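Local coordinates for FrnE protein (PDB 5CO3) that probably acts as a disulfide oxidoreductase of the DsbA-like thioredoxin family in the cytoplasm of Deinococcus radiodurans, at residues W24-K29 and L132-M137; I64-G69 and D102-A107; A107-A112 and Q141-L146. All coordinates share one frame; numbering follows the deposited sequence.

After strand 12-18 the chain enters helix 23-38, which begins at the CxxC sequence and supplies residues 24-29 to contact 1; the partner, at the end of helix 125-137, comes more than a hundred residues later. Contact 1 thereby ties the thioredoxin part of the fold to the inserted helices. Within that loop, contact 2 joins the start of helix 66-74 to residues 102-107 and closes a smaller, largely helical loop. Contact 3 opens where contact 2 closes, at the shared Ala107, and closes a loop of 28 residues, mostly helix, at residues 141-146, so it crosses contact 1. Tyr136 of contact 1 touches Val104 and Leu106 of contact 2 and Val143 of contact 3.

Contact 1 of 3, residues W24-K29 and L132-M137; sequences WCYIGK and LLRAYM
Tyr26 lays one face of its ring against Leu133, joining the active-site helix of the thioredoxin fold, helix 23-38, to helix 125-137 of the helical part of this DsbA-like protein. Helix 23-38 starts at the Cys22-Cys25 pair of the CxxC motif, here in the thiol form, and Tyr26 directly follows the second cysteine. The axes of the two short segments approach to 10.4 Å at 138°, closer to antiparallel than to perpendicular, and large side chains fill the interval.

The tight part is a CH-pi contact: Leu133 CB sits over the centre of the Tyr26 ring, 3.5 Å from its centroid and 10° off the ring normal. A chi1 of -151° sets the tyrosine CG roughly anti to the backbone N. The ring runs past Leu133, whose side chain goes the opposite way. The phenol end is packed as closely: Tyr26 OH is hydrogen-bonded to Glu130 OE2, and Arg134, beside the tyrosine and pointing the same way, brings its CB to 3.5 Å from Tyr26 OH. Leu97 and Tyr99 also touch this buried tyrosine. An alanine in place of Tyr26 would probably open a gap over Leu133 CB and leave Glu130 without the hydroxyl that bonds to it.

The loose side begins beyond Arg134 CB, where the arginine chain leads to the exposed side and forms a salt bridge with Glu139. Contacts are sparser too at Met137, whose CG comes to the ring edge 4.1 Å from Tyr26 CD2. Lys29 is a buried lysine whose NZ forms salt bridges with Glu33, Glu130 and Asp126, a cluster that would be expected to favour its charged state. Glu130 therefore serves both the lysine and the tyrosine. The lysine's aliphatic part closes the contact, with Lys29 CD 3.8 Å from Leu133 CD1.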
ATOM      1  N   TRP A  24      -2.144   9.403   0.351  1.00 24.04           N
ATOM      2  CA  TRP A  24      -3.138   8.885  -0.586  1.00 26.22           C
ATOM      3  C   TRP A  24      -3.181   7.366  -0.516  1.00 24.75           C
ATOM      4  O   TRP A  24      -4.196   6.754  -0.838  1.00 25.77           O
ATOM      5  CB  TRP A  24      -2.865   9.367  -2.009  1.00 27.90           C
ATOM      6  CG  TRP A  24      -3.257  10.798  -2.184  1.00 30.03           C
ATOM      7  CD1 TRP A  24      -2.422  11.868  -2.305  1.00 31.23           C
ATOM      8  CD2 TRP A  24      -4.591  11.323  -2.221  1.00 33.56           C
ATOM      9  NE1 TRP A  24      -3.149  13.025  -2.420  1.00 34.77           N
ATOM     10  CE2 TRP A  24      -4.486  12.720  -2.381  1.00 38.21           C
ATOM     11  CE3 TRP A  24      -5.867  10.745  -2.147  1.00 32.98           C
ATOM     12  CZ2 TRP A  24      -5.603  13.550  -2.463  1.00 34.64           C
ATOM     13  CZ3 TRP A  24      -6.978  11.574  -2.231  1.00 34.79           C
ATOM     14  CH2 TRP A  24      -6.838  12.960  -2.388  1.00 38.23           C
ATOM     15  N   CYS A  25      -2.097   6.751  -0.049  1.00 23.67           N
ATOM     16  CA  CYS A  25      -2.094   5.299   0.073  1.00 25.47           C
ATOM     17  C   CYS A  25      -3.015   4.814   1.186  1.00 24.27           C
ATOM     18  O   CYS A  25      -3.625   3.754   1.069  1.00 23.56           O
ATOM     19  CB  CYS A  25      -0.664   4.790   0.289  1.00 24.60           C
ATOM     20  SG  CYS A  25       0.320   4.845  -1.211  1.00 26.16           S
ATOM     21  N   TYR A  26      -3.102   5.565   2.281  1.00 22.84           N
ATOM     22  CA  TYR A  26      -3.999   5.181   3.358  1.00 24.26           C
ATOM     23  C   TYR A  26      -5.446   5.372   2.879  1.00 24.12           C
ATOM     24  O   TYR A  26      -6.288   4.487   3.045  1.00 21.85           O
ATOM     25  CB  TYR A  26      -3.717   6.002   4.611  1.00 21.16           C
ATOM     26  CG  TYR A  26      -4.028   5.321   5.915  1.00 21.46           C
ATOM     27  CD1 TYR A  26      -4.716   4.101   5.969  1.00 21.90           C
ATOM     28  CD2 TYR A  26      -3.611   5.893   7.114  1.00 21.90           C
ATOM     29  CE1 TYR A  26      -4.999   3.493   7.187  1.00 21.69           C
ATOM     30  CE2 TYR A  26      -3.886   5.296   8.322  1.00 22.13           C
ATOM     31  CZ  TYR A  26      -4.570   4.111   8.363  1.00 21.82           C
ATOM     32  OH  TYR A  26      -4.834   3.532   9.577  1.00 23.80           O
ATOM     33  N   ILE A  27      -5.710   6.526   2.270  1.00 22.60           N
ATOM     34  CA  ILE A  27      -7.010   6.792   1.647  1.00 24.80           C
ATOM     35  C   ILE A  27      -7.380   5.686   0.653  1.00 25.25           C
ATOM     36  O   ILE A  27      -8.508   5.173   0.669  1.00 26.06           O
ATOM     37  CB  ILE A  27      -7.017   8.158   0.945  1.00 21.96           C
ATOM     38  CG1 ILE A  27      -7.065   9.264   2.004  1.00 27.52           C
ATOM     39  CG2 ILE A  27      -8.210   8.279  -0.046  1.00 25.39           C
ATOM     40  CD1 ILE A  27      -6.577  10.644   1.525  1.00 29.02           C
ATOM     41  N   GLY A  28      -6.416   5.299  -0.184  1.00 24.13           N
ATOM     42  CA  GLY A  28      -6.648   4.264  -1.178  1.00 26.22           C
ATOM     43  C   GLY A  28      -6.898   2.897  -0.574  1.00 25.02           C
ATOM     44  O   GLY A  28      -7.657   2.081  -1.120  1.00 26.58           O
ATOM     45  N   LYS A  29      -6.242   2.630   0.554  1.00 24.99           N
ATOM     46  CA  LYS A  29      -6.445   1.371   1.249  1.00 24.55           C
ATOM     47  C   LYS A  29      -7.886   1.292   1.752  1.00 23.39           C
ATOM     48  O   LYS A  29      -8.538   0.245   1.627  1.00 24.73           O
ATOM     49  CB  LYS A  29      -5.453   1.219   2.403  1.00 22.91           C
ATOM     50  CG  LYS A  29      -5.524  -0.115   3.163  1.00 23.90           C
ATOM     51  CD  LYS A  29      -4.413  -0.197   4.230  1.00 23.32           C
ATOM     52  CE  LYS A  29      -4.238  -1.605   4.771  1.00 24.04           C
ATOM     53  NZ  LYS A  29      -5.403  -2.042   5.596  1.00 27.14           N
ATOM     54  N   LEU A 132       1.448   0.692  10.336  1.00 18.68           N
ATOM     55  CA  LEU A 132       2.457   1.666   9.932  1.00 22.27           C
ATOM     56  C   LEU A 132       1.830   2.935   9.347  1.00 19.73           C
ATOM     57  O   LEU A 132       2.267   4.039   9.655  1.00 20.87           O
ATOM     58  CB  LEU A 132       3.435   1.037   8.932  1.00 19.93           C
ATOM     59  CG  LEU A 132       4.392   0.097   9.654  1.00 18.88           C
ATOM     60  CD1 LEU A 132       5.002  -0.885   8.668  1.00 22.08           C
ATOM     61  CD2 LEU A 132       5.493   0.906  10.384  1.00 21.19           C
ATOM     62  N   LEU A 133       0.794   2.777   8.529  1.00 18.91           N
ATOM     63  CA  LEU A 133       0.126   3.949   7.970  1.00 20.84           C
ATOM     64  C   LEU A 133      -0.444   4.831   9.084  1.00 20.10           C
ATOM     65  O   LEU A 133      -0.311   6.056   9.050  1.00 18.38           O
ATOM     66  CB  LEU A 133      -0.984   3.520   6.989  1.00 18.87           C
ATOM     67  CG  LEU A 133      -0.458   2.948   5.664  1.00 19.10           C
ATOM     68  CD1 LEU A 133      -1.588   2.239   4.892  1.00 20.48           C
ATOM     69  CD2 LEU A 133       0.166   4.066   4.823  1.00 24.05           C
ATOM     70  N   ARG A 134      -1.066   4.201  10.077  1.00 20.23           N
ATOM     71  CA  ARG A 134      -1.618   4.934  11.207  1.00 19.59           C
ATOM     72  C   ARG A 134      -0.511   5.606  12.030  1.00 20.28           C
ATOM     73  O   ARG A 134      -0.618   6.772  12.417  1.00 22.06           O
ATOM     74  CB  ARG A 134      -2.454   3.996  12.088  1.00 27.56           C
ATOM     75  CG  ARG A 134      -3.179   4.693  13.232  1.00 34.01           C
ATOM     76  CD  ARG A 134      -4.012   3.698  14.044  1.00 42.49           C
ATOM     77  NE  ARG A 134      -3.496   3.573  15.404  1.00 58.95           N
ATOM     78  CZ  ARG A 134      -3.369   2.428  16.070  1.00 59.59           C
ATOM     79  NH1 ARG A 134      -3.727   1.272  15.512  1.00 59.50           N
ATOM     80  NH2 ARG A 134      -2.885   2.441  17.305  1.00 56.85           N
ATOM     81  N   ALA A 135       0.563   4.866  12.279  1.00 20.46           N
ATOM     82  CA  ALA A 135       1.682   5.401  13.044  1.00 21.11           C
ATOM     83  C   ALA A 135       2.269   6.639  12.367  1.00 22.99           C
ATOM     84  O   ALA A 135       2.634   7.603  13.025  1.00 21.62           O
ATOM     85  CB  ALA A 135       2.749   4.341  13.214  1.00 21.12           C
ATOM     86  N   TYR A 136       2.366   6.602  11.048  1.00 21.18           N
ATOM     87  CA  TYR A 136       2.959   7.704  10.298  1.00 18.84           C
ATOM     88  C   TYR A 136       2.022   8.915  10.186  1.00 20.25           C
ATOM     89  O   TYR A 136       2.398  10.048  10.487  1.00 21.40           O
ATOM     90  CB  TYR A 136       3.367   7.223   8.903  1.00 19.56           C
ATOM     91  CG  TYR A 136       4.150   8.236   8.092  1.00 19.94           C
ATOM     92  CD1 TYR A 136       3.520   9.310   7.455  1.00 21.51           C
ATOM     93  CD2 TYR A 136       5.528   8.107   7.950  1.00 20.54           C
ATOM     94  CE1 TYR A 136       4.253  10.240   6.715  1.00 21.43           C
ATOM     95  CE2 TYR A 136       6.255   9.020   7.224  1.00 22.43           C
ATOM     96  CZ  TYR A 136       5.622  10.080   6.601  1.00 22.70           C
ATOM     97  OH  TYR A 136       6.391  10.960   5.871  1.00 25.24           O
ATOM     98  N   MET A 137       0.797   8.664   9.737  1.00 18.71           N
ATOM     99  CA  MET A 137      -0.112   9.747   9.381  1.00 17.28           C
ATOM    100  C   MET A 137      -0.823  10.390  10.560  1.00 19.92           C
ATOM    101  O   MET A 137      -1.209  11.543  10.490  1.00 21.06           O
ATOM    102  CB  MET A 137      -1.195   9.233   8.416  1.00 17.49           C
ATOM    103  CG  MET A 137      -0.661   8.726   7.088  1.00 24.74           C
ATOM    104  SD  MET A 137       0.132  10.032   6.101  1.00 23.53           S
ATOM    105  CE  MET A 137       1.095   9.041   4.985  1.00 23.76           C
TER

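Contact 2 of 3, residues I64-G69 and D102-A107; sequences IAMRDG and DRVKLA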
ATOM      1  N   ILE A  64      12.248  18.627   9.311  1.00 39.85           N
ATOM      2  CA  ILE A  64      11.363  19.740   8.974  1.00 37.82           C
ATOM      3  C   ILE A  64       9.889  19.339   8.988  1.00 31.20           C
ATOM      4  O   ILE A  64       9.548  18.153   8.933  1.00 29.94           O
ATOM      5  CB  ILE A  64      11.731  20.348   7.601  1.00 33.26           C
ATOM      6  CG1 ILE A  64      11.421  19.372   6.458  1.00 36.56           C
ATOM      7  CG2 ILE A  64      13.211  20.745   7.574  1.00 35.42           C
ATOM      8  CD1 ILE A  64      11.936  19.870   5.109  1.00 37.35           C
ATOM      9  N   ALA A  65       9.018  20.341   9.086  1.00 31.24           N
ATOM     10  CA  ALA A  65       7.580  20.098   9.091  1.00 29.47           C
ATOM     11  C   ALA A  65       7.159  19.531   7.746  1.00 29.50           C
ATOM     12  O   ALA A  65       7.706  19.916   6.714  1.00 30.76           O
ATOM     13  CB  ALA A  65       6.833  21.379   9.385  1.00 34.56           C
ATOM     14  N   MET A  66       6.188  18.616   7.760  1.00 26.56           N
ATOM     15  CA  MET A  66       5.647  18.049   6.526  1.00 28.30           C
ATOM     16  C   MET A  66       5.254  19.135   5.517  1.00 28.33           C
ATOM     17  O   MET A  66       5.560  19.015   4.319  1.00 29.60           O
ATOM     18  CB  MET A  66       4.443  17.170   6.824  1.00 27.33           C
ATOM     19  CG  MET A  66       3.876  16.550   5.579  1.00 25.44           C
ATOM     20  SD  MET A  66       2.582  15.425   5.975  1.00 30.68           S
ATOM     21  CE  MET A  66       2.206  14.785   4.329  1.00 28.63           C
ATOM     22  N   ARG A  67       4.592  20.186   6.001  1.00 28.36           N
ATOM     23  CA  ARG A  67       4.196  21.283   5.112  0.99 29.92           C
ATOM     24  C   ARG A  67       5.382  21.854   4.350  1.00 32.53           C
ATOM     25  O   ARG A  67       5.297  22.109   3.150  1.00 36.86           O
ATOM     26  CB  ARG A  67       3.522  22.425   5.864  0.92 32.70           C
ATOM     27  CG  ARG A  67       3.123  23.584   4.937  0.90 33.96           C
ATOM     28  CD  ARG A  67       3.143  24.906   5.648  1.00 40.27           C
ATOM     29  NE  ARG A  67       4.230  24.933   6.616  0.71 49.63           N
ATOM     30  CZ  ARG A  67       4.228  25.665   7.723  0.60 53.31           C
ATOM     31  NH1 ARG A  67       3.200  26.455   7.994  0.63 57.01           N
ATOM     32  NH2 ARG A  67       5.257  25.607   8.558  0.66 51.54           N
ATOM     33  N   ASP A  68       6.497  22.055   5.047  1.00 33.31           N
ATOM     34  CA  ASP A  68       7.673  22.632   4.413  1.00 37.45           C
ATOM     35  C   ASP A  68       8.354  21.664   3.455  1.00 35.12           C
ATOM     36  O   ASP A  68       8.899  22.086   2.437  1.00 38.35           O
ATOM     37  CB  ASP A  68       8.664  23.109   5.474  1.00 34.70           C
ATOM     38  CG  ASP A  68       8.130  24.279   6.266  1.00 37.57           C
ATOM     39  OD1 ASP A  68       7.191  24.934   5.768  1.00 40.18           O
ATOM     40  OD2 ASP A  68       8.646  24.556   7.361  1.00 42.85           O
ATOM     41  N   GLY A  69       8.333  20.376   3.778  1.00 33.54           N
ATOM     42  CA  GLY A  69       8.891  19.370   2.896  1.00 37.33           C
ATOM     43  C   GLY A  69       8.090  19.270   1.613  1.00 40.11           C
ATOM     44  O   GLY A  69       8.643  19.121   0.522  1.00 42.36           O
ATOM     45  N   ASP A 102       0.712  17.845  11.225  1.00 23.91           N
ATOM     46  CA  ASP A 102       1.584  18.699  12.044  1.00 26.02           C
ATOM     47  C   ASP A 102       2.531  17.871  12.917  1.00 25.95           C
ATOM     48  O   ASP A 102       3.534  18.395  13.412  1.00 26.96           O
ATOM     49  CB  ASP A 102       0.744  19.609  12.931  1.00 29.21           C
ATOM     50  CG  ASP A 102      -0.283  18.828  13.730  1.00 37.69           C
ATOM     51  OD1 ASP A 102      -1.153  18.191  13.105  1.00 44.82           O
ATOM     52  OD2 ASP A 102      -0.217  18.826  14.972  1.00 43.71           O
ATOM     53  N   ARG A 103       2.217  16.587  13.110  1.00 26.51           N
ATOM     54  CA  ARG A 103       3.046  15.689  13.926  1.00 25.27           C
ATOM     55  C   ARG A 103       3.882  14.714  13.099  1.00 22.35           C
ATOM     56  O   ARG A 103       4.675  13.932  13.654  1.00 24.39           O
ATOM     57  CB  ARG A 103       2.167  14.889  14.902  1.00 27.79           C
ATOM     58  CG  ARG A 103       1.195  15.746  15.700  1.00 41.59           C
ATOM     59  CD  ARG A 103       0.873  15.124  17.053  1.00 54.79           C
ATOM     60  NE  ARG A 103       0.265  13.796  16.961  1.00 62.66           N
ATOM     61  CZ  ARG A 103      -1.015  13.526  17.221  1.00 60.93           C
ATOM     62  NH1 ARG A 103      -1.849  14.494  17.594  1.00 60.00           N
ATOM     63  NH2 ARG A 103      -1.462  12.283  17.116  1.00 53.22           N
ATOM     64  N   VAL A 104       3.711  14.751  11.779  1.00 23.27           N
ATOM     65  CA  VAL A 104       4.358  13.789  10.895  1.00 21.89           C
ATOM     66  C   VAL A 104       5.881  13.879  10.986  1.00 20.57           C
ATOM     67  O   VAL A 104       6.456  14.974  10.961  1.00 22.12           O
ATOM     68  CB  VAL A 104       3.913  13.988   9.431  1.00 21.05           C
ATOM     69  CG1 VAL A 104       4.933  13.414   8.451  1.00 20.35           C
ATOM     70  CG2 VAL A 104       2.555  13.289   9.228  1.00 18.29           C
ATOM     71  N   LYS A 105       6.513  12.715  11.091  1.00 19.09           N
ATOM     72  CA  LYS A 105       7.983  12.633  11.109  1.00 21.57           C
ATOM     73  C   LYS A 105       8.446  12.171   9.741  1.00 23.28           C
ATOM     74  O   LYS A 105       8.114  11.060   9.305  1.00 25.23           O
ATOM     75  CB  LYS A 105       8.447  11.674  12.196  1.00 22.74           C
ATOM     76  CG  LYS A 105       7.897  12.012  13.567  1.00 30.04           C
ATOM     77  CD  LYS A 105       8.384  13.366  14.068  1.00 32.17           C
ATOM     78  CE  LYS A 105       7.976  13.571  15.536  1.00 30.80           C
ATOM     79  NZ  LYS A 105       6.469  13.500  15.705  1.00 30.75           N
ATOM     80  N   LEU A 106       9.188  13.030   9.043  1.00 22.05           N
ATOM     81  CA  LEU A 106       9.561  12.733   7.663  1.00 22.45           C
ATOM     82  C   LEU A 106      10.716  11.744   7.624  1.00 23.99           C
ATOM     83  O   LEU A 106      11.880  12.120   7.431  1.00 26.34           O
ATOM     84  CB  LEU A 106       9.919  14.021   6.914  1.00 24.54           C
ATOM     85  CG  LEU A 106       8.763  15.003   6.703  1.00 26.34           C
ATOM     86  CD1 LEU A 106       9.282  16.297   6.070  1.00 27.66           C
ATOM     87  CD2 LEU A 106       7.679  14.383   5.842  1.00 24.31           C
ATOM     88  N   ALA A 107      10.371  10.475   7.808  1.00 24.17           N
ATOM     89  CA  ALA A 107      11.338   9.397   7.950  1.00 25.82           C
ATOM     90  C   ALA A 107      11.534   8.636   6.645  1.00 24.27           C
ATOM     91  O   ALA A 107      10.593   8.487   5.850  1.00 22.79           O
ATOM     92  CB  ALA A 107      10.882   8.428   9.061  1.00 25.68           C
TER
HETATM   93  O   HOH W   1       9.395  15.737  10.166  1.00 35.81           O
HETATM   94  O   HOH W   2       5.125  17.572  10.226  1.00 31.58           O
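Leu106 and Val104 reach across to Ile64 and Met66, packing the start of helix 66-74 of this DsbA-like fold against an irregular segment that ends in a short, weakly bonded strand at about 106-107. Leu106 CD1 is the main probe: it lies 3.4 Å from Ile64 O and 3.8 Å from Ile64 CG1, so one methyl meets both backbone and side chain. Beside it, Met66 CG stands anti to the backbone N (chi1 -179°), and the chain stays extended beyond it (chi2 175°), which takes Met66 SD to 3.9 Å from Val104 CG2.

No direct hydrogen bond joins the two segments; water does that work. One water lies 2.7 Å from Ile64 O, hydrogen-bonded to it, and accepts from Leu106 N. A second accepts from Met66 N at the first turn of the helix and donates to Val104 O at 3.0 Å.

Further out, Tyr136 of helix 125-137 backs both Val104 and Leu106, while Phe101 and Leu85 pack on Met66. Leu106 is the centre of an inverse gamma turn and is paired through its backbone with Asn62 of strand 61-62. Lys105 NZ donates to Gly140 O and, at 2.8 Å, to Arg103 O, approaching that carbonyl 18° out of its plane.

Contact 3 of 3, residues A107-A112 and Q141-L146; sequences ANTFLA and QNVNDL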
ATOM      1  N   ALA A 107      10.371  10.475   7.808  1.00 24.17           N
ATOM      2  CA  ALA A 107      11.338   9.397   7.950  1.00 25.82           C
ATOM      3  C   ALA A 107      11.534   8.636   6.645  1.00 24.27           C
ATOM      4  O   ALA A 107      10.593   8.487   5.850  1.00 22.79           O
ATOM      5  CB  ALA A 107      10.882   8.428   9.061  1.00 25.68           C
ATOM      6  N   ASN A 108      12.755   8.148   6.430  1.00 24.68           N
ATOM      7  CA  ASN A 108      13.015   7.173   5.367  1.00 23.58           C
ATOM      8  C   ASN A 108      12.227   5.908   5.699  1.00 24.91           C
ATOM      9  O   ASN A 108      12.295   5.444   6.830  1.00 24.38           O
ATOM     10  CB  ASN A 108      14.526   6.881   5.265  1.00 25.43           C
ATOM     11  CG  ASN A 108      14.863   5.934   4.122  1.00 32.56           C
ATOM     12  OD1 ASN A 108      14.519   4.754   4.162  1.00 31.10           O
ATOM     13  ND2 ASN A 108      15.547   6.448   3.099  1.00 30.84           N
ATOM     14  N   THR A 109      11.484   5.356   4.733  1.00 24.87           N
ATOM     15  CA  THR A 109      10.563   4.235   5.011  1.00 20.96           C
ATOM     16  C   THR A 109      11.090   2.838   4.648  1.00 26.30           C
ATOM     17  O   THR A 109      10.340   1.861   4.703  1.00 25.56           O
ATOM     18  CB  THR A 109       9.203   4.432   4.282  1.00 26.64           C
ATOM     19  OG1 THR A 109       9.411   4.567   2.869  1.00 25.20           O
ATOM     20  CG2 THR A 109       8.504   5.680   4.814  1.00 27.11           C
ATOM     21  N   PHE A 110      12.381   2.736   4.314  1.00 28.20           N
ATOM     22  CA  PHE A 110      12.964   1.469   3.858  1.00 27.63           C
ATOM     23  C   PHE A 110      12.788   0.351   4.893  1.00 29.88           C
ATOM     24  O   PHE A 110      12.317  -0.752   4.560  1.00 31.15           O
ATOM     25  CB  PHE A 110      14.454   1.668   3.530  1.00 32.79           C
ATOM     26  CG  PHE A 110      15.116   0.482   2.862  1.00 31.63           C
ATOM     27  CD1 PHE A 110      14.520  -0.164   1.790  1.00 35.89           C
ATOM     28  CD2 PHE A 110      16.379   0.058   3.272  1.00 40.77           C
ATOM     29  CE1 PHE A 110      15.145  -1.241   1.169  1.00 36.82           C
ATOM     30  CE2 PHE A 110      17.009  -1.015   2.644  1.00 40.73           C
ATOM     31  CZ  PHE A 110      16.397  -1.659   1.590  1.00 39.39           C
ATOM     32  N   LEU A 111      13.131   0.647   6.144  1.00 29.27           N
ATOM     33  CA  LEU A 111      13.057  -0.330   7.226  1.00 25.72           C
ATOM     34  C   LEU A 111      11.610  -0.715   7.524  1.00 27.55           C
ATOM     35  O   LEU A 111      11.321  -1.878   7.805  1.00 27.81           O
ATOM     36  CB  LEU A 111      13.726   0.208   8.496  1.00 27.80           C
ATOM     37  CG  LEU A 111      15.251   0.195   8.544  1.00 33.52           C
ATOM     38  CD1 LEU A 111      15.756   1.025   9.720  1.00 28.40           C
ATOM     39  CD2 LEU A 111      15.760  -1.246   8.618  1.00 33.93           C
ATOM     40  N   ALA A 112      10.708   0.263   7.468  1.00 26.11           N
ATOM     41  CA  ALA A 112       9.286   0.012   7.640  1.00 23.00           C
ATOM     42  C   ALA A 112       8.786  -0.948   6.571  1.00 26.47           C
ATOM     43  O   ALA A 112       8.033  -1.869   6.871  1.00 25.26           O
ATOM     44  CB  ALA A 112       8.527   1.316   7.587  1.00 24.14           C
ATOM     45  N   GLN A 141       4.640   9.112  14.788  1.00 22.94           N
ATOM     46  CA  GLN A 141       5.725   8.160  15.056  1.00 20.90           C
ATOM     47  C   GLN A 141       6.785   8.205  13.954  1.00 20.76           C
ATOM     48  O   GLN A 141       6.493   8.487  12.794  1.00 22.05           O
ATOM     49  CB  GLN A 141       5.183   6.733  15.202  1.00 23.76           C
ATOM     50  CG  GLN A 141       3.950   6.635  16.099  1.00 25.59           C
ATOM     51  CD  GLN A 141       4.007   5.470  17.066  1.00 29.82           C
ATOM     52  OE1 GLN A 141       5.084   5.112  17.559  1.00 39.07           O
ATOM     53  NE2 GLN A 141       2.842   4.873  17.361  1.00 31.05           N
ATOM     54  N   ASN A 142       8.034   7.956  14.349  1.00 20.97           N
ATOM     55  CA  ASN A 142       9.146   7.888  13.417  1.00 18.18           C
ATOM     56  C   ASN A 142       9.331   6.450  12.931  1.00 19.46           C
ATOM     57  O   ASN A 142       9.857   5.614  13.671  1.00 21.37           O
ATOM     58  CB  ASN A 142      10.411   8.401  14.104  1.00 19.32           C
ATOM     59  CG  ASN A 142      11.665   8.215  13.269  1.00 23.72           C
ATOM     60  OD1 ASN A 142      11.621   7.759  12.127  1.00 22.01           O
ATOM     61  ND2 ASN A 142      12.805   8.600  13.845  1.00 23.89           N
ATOM     62  N   VAL A 143       8.900   6.151  11.704  1.00 20.11           N
ATOM     63  CA  VAL A 143       8.962   4.763  11.228  1.00 22.55           C
ATOM     64  C   VAL A 143      10.354   4.331  10.700  1.00 22.43           C
ATOM     65  O   VAL A 143      10.516   3.237  10.159  1.00 24.01           O
ATOM     66  CB  VAL A 143       7.887   4.511  10.150  1.00 20.78           C
ATOM     67  CG1 VAL A 143       6.497   4.837  10.725  1.00 23.46           C
ATOM     68  CG2 VAL A 143       8.175   5.319   8.887  1.00 22.69           C
ATOM     69  N   ASN A 144      11.355   5.200  10.851  1.00 23.28           N
ATOM     70  CA  ASN A 144      12.745   4.815  10.596  1.00 23.56           C
ATOM     71  C   ASN A 144      13.405   4.314  11.875  1.00 23.14           C
ATOM     72  O   ASN A 144      14.477   3.730  11.844  1.00 28.71           O
ATOM     73  CB  ASN A 144      13.541   6.003  10.040  1.00 23.73           C
ATOM     74  CG  ASN A 144      15.021   5.687   9.861  1.00 24.79           C
ATOM     75  OD1 ASN A 144      15.877   6.129  10.636  1.00 31.60           O
ATOM     76  ND2 ASN A 144      15.325   4.906   8.842  1.00 25.31           N
ATOM     77  N   ASP A 145      12.753   4.559  13.007  1.00 24.33           N
ATOM     78  CA  ASP A 145      13.334   4.242  14.313  1.00 25.89           C
ATOM     79  C   ASP A 145      13.091   2.781  14.723  1.00 25.49           C
ATOM     80  O   ASP A 145      11.953   2.317  14.712  1.00 23.23           O
ATOM     81  CB  ASP A 145      12.770   5.189  15.368  1.00 27.89           C
ATOM     82  CG  ASP A 145      13.329   4.917  16.747  1.00 28.78           C
ATOM     83  OD1 ASP A 145      14.526   5.188  16.967  1.00 30.61           O
ATOM     84  OD2 ASP A 145      12.565   4.437  17.610  1.00 30.39           O
ATOM     85  N   LEU A 146      14.153   2.062  15.093  1.00 26.36           N
ATOM     86  CA  LEU A 146      14.015   0.620  15.353  1.00 28.98           C
ATOM     87  C   LEU A 146      13.123   0.302  16.563  1.00 31.88           C
ATOM     88  O   LEU A 146      12.307  -0.621  16.501  1.00 27.78           O
ATOM     89  CB  LEU A 146      15.385  -0.030  15.525  1.00 31.64           C
ATOM     90  CG  LEU A 146      16.174  -0.163  14.221  1.00 34.05           C
ATOM     91  CD1 LEU A 146      17.601  -0.650  14.481  1.00 42.42           C
ATOM     92  CD2 LEU A 146      15.449  -1.097  13.269  1.00 36.76           C
TER
HETATM   93  O   HOH W   3      11.618   2.977   7.847  1.00 23.99           O
HETATM   94  O   HOH W   4      14.673   3.226   6.637  1.00 27.74           O
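Ala107, Leu111 and Ala112 meet Val143 and Asn144 in a partly buried contact of apolar packing and bridging water, made where the chain leaves strand 106-107 for helix 110-121 and where it turns between helices 125-137 and 146-156. Both sides are helix approaches in the helical part of the DsbA-like fold, and each carries an Asx turn.

Ala107 CB points into the type I beta turn formed by Asn142 to Asp145. It stands 3.2 Å from Asn142 OD1 and 3.7 Å from Asn144 CB. The same Asn142 OD1 accepts from Asn144 N at 2.9 Å, the donor lying 41° out of the amide plane, and this bond helps hold the amide beside the alanine methyl. On the Val143 side, Ala112 CB meets Val143 CB, and the Thr109 and Val143 side chains lie side by side, touching through their CG2 methyls. The Leu111 and Asn144 side chains cross obliquely, Leu111 CD1 lying 3.7 Å from Asn144 O and 4.0 Å from Asn144 ND2, and the same methyl reaches Leu146 CD2.

The polar link runs through two waters. One is gripped by three backbone groups, hydrogen-bonded to Val143 O and Asn108 O and accepting from Ala112 N. The other accepts from Leu111 N and from Asn144 ND2 at 2.8 Å, and is hydrogen-bonded to Asn108 OD1. Asn108 OD1 also takes Phe110 N in a fairly straight bond of 161°; Asn108 ND2 is held by Ala58 O.

With no direct hydrogen bond across, the two segments rely on water to satisfy the N-H groups of Leu111 and Ala112 in the first turn of helix 110-121, coupling that helix start to the turn through two bound waters and methyl contacts.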